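PDB 6J61: flavin-dependent thymidylate synthase from Thermus thermophilus, which catalyses the reductive methylation of dUMP to dTMP, taking the methyl group from methylenetetrahydrofolate and using FAD and NADPH for the reduction. Local coordinates for the interface of chains A and B. Residues are numbered along the deposited sequence; one frame, centred on the assembly and turned at random. Chains: chain A/B, Flavin-dependent thymidylate synthase.

The interface of chains A and B. Residues chain A 75, 103, 105, 107-108, 190, 192; chain B 154-155, 157-158.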
loop_
_atom_site.group_PDB
_atom_site.type_symbol
_atom_site.label_atom_id
_atom_site.label_comp_id
_atom_site.label_asym_id
_atom_site.label_seq_id
_atom_site.Cartn_x
_atom_site.Cartn_y
_atom_site.Cartn_z
ATOM N N PHE A 75 11.296 21.222 -2.176
ATOM C CA PHE A 75 9.863 21.464 -2.346
ATOM C C PHE A 75 9.259 20.638 -3.491
ATOM O O PHE A 75 8.060 20.371 -3.512
ATOM C CB PHE A 75 9.550 22.967 -2.519
ATOM C CG PHE A 75 9.870 23.518 -3.876
ATOM C CD1 PHE A 75 11.186 23.748 -4.261
ATOM C CD2 PHE A 75 8.847 23.816 -4.768
ATOM C CE1 PHE A 75 11.478 24.268 -5.515
ATOM C CE2 PHE A 75 9.128 24.336 -6.024
ATOM C CZ PHE A 75 10.447 24.564 -6.402
ATOM N N TYR A 103 18.029 25.743 -6.356
ATOM C CA TYR A 103 17.263 25.916 -7.571
ATOM C C TYR A 103 16.924 27.391 -7.774
ATOM O O TYR A 103 16.134 27.968 -7.025
ATOM C CB TYR A 103 15.967 25.117 -7.500
ATOM C CG TYR A 103 14.907 25.639 -8.429
ATOM C CD1 TYR A 103 15.116 25.659 -9.811
ATOM C CD2 TYR A 103 13.695 26.115 -7.933
ATOM C CE1 TYR A 103 14.143 26.136 -10.682
ATOM C CE2 TYR A 103 12.710 26.600 -8.793
ATOM C CZ TYR A 103 12.939 26.604 -10.168
ATOM O OH TYR A 103 11.958 27.047 -11.030
ATOM N N PRO A 105 15.107 29.802 -10.168
ATOM C CA PRO A 105 14.171 29.862 -11.288
ATOM C C PRO A 105 14.645 30.719 -12.451
ATOM O O PRO A 105 15.462 31.621 -12.285
ATOM C CB PRO A 105 12.906 30.413 -10.645
ATOM C CG PRO A 105 13.442 31.301 -9.573
ATOM C CD PRO A 105 14.537 30.455 -8.980
ATOM N N ALA A 107 12.605 32.453 -14.037
ATOM C CA ALA A 107 11.839 33.648 -13.715
ATOM C C ALA A 107 10.705 33.292 -12.756
ATOM O O ALA A 107 10.186 32.178 -12.782
ATOM C CB ALA A 107 11.274 34.258 -14.988
ATOM N N PHE A 108 10.329 34.237 -11.902
ATOM C CA PHE A 108 9.248 34.011 -10.951
ATOM C C PHE A 108 7.925 34.181 -11.660
ATOM O O PHE A 108 7.832 34.927 -12.630
ATOM C CB PHE A 108 9.322 35.011 -9.796
ATOM C CG PHE A 108 10.335 34.657 -8.751
ATOM C CD1 PHE A 108 10.115 33.595 -7.888
ATOM C CD2 PHE A 108 11.507 35.386 -8.624
ATOM C CE1 PHE A 108 11.045 33.268 -6.912
ATOM C CE2 PHE A 108 12.440 35.065 -7.653
ATOM C CZ PHE A 108 12.208 34.003 -6.795
ATOM N N GLN A 190 2.428 21.815 -9.991
ATOM C CA GLN A 190 3.355 22.942 -10.050
ATOM C C GLN A 190 4.346 22.737 -11.194
ATOM O O GLN A 190 4.833 21.627 -11.418
ATOM C CB GLN A 190 4.107 23.111 -8.725
ATOM C CG GLN A 190 4.731 24.490 -8.565
ATOM C CD GLN A 190 5.252 24.779 -7.151
ATOM O OE1 GLN A 190 4.594 24.479 -6.144
ATOM N NE2 GLN A 190 6.428 25.384 -7.076
ATOM N N GLU A 192 7.525 23.202 -11.711
ATOM C CA GLU A 192 8.772 22.485 -11.454
ATOM C C GLU A 192 8.615 20.976 -11.592
ATOM O O GLU A 192 9.335 20.331 -12.359
ATOM C CB GLU A 192 9.323 22.801 -10.054
ATOM C CG GLU A 192 9.970 24.174 -9.881
ATOM C CD GLU A 192 9.031 25.309 -10.229
ATOM O OE1 GLU A 192 7.814 25.201 -9.959
ATOM O OE2 GLU A 192 9.514 26.316 -10.768
ATOM N N GLU B 154 3.216 29.318 -4.597
ATOM C CA GLU B 154 3.974 28.092 -4.839
ATOM C C GLU B 154 5.458 28.322 -5.069
ATOM O O GLU B 154 6.259 27.393 -4.977
ATOM C CB GLU B 154 3.393 27.317 -6.027
ATOM C CG GLU B 154 3.369 28.076 -7.344
ATOM C CD GLU B 154 2.954 27.193 -8.513
ATOM O OE1 GLU B 154 2.098 26.298 -8.312
ATOM O OE2 GLU B 154 3.471 27.394 -9.634
ATOM N N MET B 155 5.828 29.560 -5.366
ATOM C CA MET B 155 7.223 29.875 -5.607
ATOM C C MET B 155 7.864 30.660 -4.472
ATOM O O MET B 155 9.030 30.429 -4.133
ATOM C CB MET B 155 7.376 30.665 -6.904
ATOM C CG MET B 155 7.058 29.888 -8.161
ATOM S SD MET B 155 7.666 30.768 -9.615
ATOM C CE MET B 155 9.383 30.259 -9.576
ATOM N N ARG B 157 7.327 30.603 -1.233
ATOM C CA ARG B 157 7.637 29.812 -0.058
ATOM C C ARG B 157 8.939 29.016 -0.163
ATOM O O ARG B 157 9.353 28.382 0.802
ATOM C CB ARG B 157 6.456 28.876 0.269
ATOM C CG ARG B 157 5.970 27.992 -0.890
ATOM C CD ARG B 157 6.973 26.892 -1.255
ATOM N NE ARG B 157 6.451 25.986 -2.274
ATOM C CZ ARG B 157 5.550 25.036 -2.048
ATOM N NH1 ARG B 157 5.066 24.852 -0.825
ATOM N NH2 ARG B 157 5.113 24.282 -3.053
ATOM N N MET B 158 9.597 29.045 -1.316
ATOM C CA MET B 158 10.838 28.300 -1.453
ATOM C C MET B 158 12.012 28.972 -0.747
ATOM O O MET B 158 13.093 28.389 -0.651
ATOM C CB MET B 158 11.179 28.058 -2.926
ATOM C CG MET B 158 11.426 29.297 -3.757
ATOM S SD MET B 158 11.915 28.884 -5.458
ATOM C CE MET B 158 10.709 27.657 -5.871
#
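A:Gln190 meets B:Glu154 and B:Arg157 end on at the two-fold interface between two subunits of the ThyX tetramer. Its CG stands anti to the backbone N (chi1 -162°) and the rest of the chain runs out straight, which carries the amide across to chain B. CB passes B:Glu154 OE1, and CG rests against the same carboxylate. Carboxylate and amide are stacked, their planes 25° apart. At the tip, OE1 accepts a hydrogen bond from B:Arg157 NH2 at 3.1 Å, in the carbonyl plane and on a lone pair, with amide and guanidinium nearly coplanar. NE2 gives a hydrogen bond to A:Glu192 OE1 at 3.2 Å, arriving from above that carboxylate plane, and a weak one to B:Glu154 O at 2.9 Å. A:Glu192 is held in turn by A:Tyr103, whose hydroxyl OH donates to OE2 at 2.6 Å. An alanine in place of A:Gln190 would probably leave B:Arg157 NH2 without this acceptor and its guanidinium freer to turn.

Beside this polar row lie two methionines of chain B. B:Met158, bent at chi3 (47°), puts its CE at the edge of the A:Tyr103 ring, 3.7 Å from CE2; its approach to A:Phe75 is modelled too tightly to be relied on. B:Met155 CE touches A:Pro105 CB at 3.7 Å and, on another side, A:Phe108 CD1 at 3.8 Å.

The patch joins two subunits and probably helps to steady B:Arg157, a predicted dUMP-binding residue for a site shared between dimer partners; with A:Arg184, the predicted catalytic arginine, about 13 Å from the patch centre, it probably helps shape the active site.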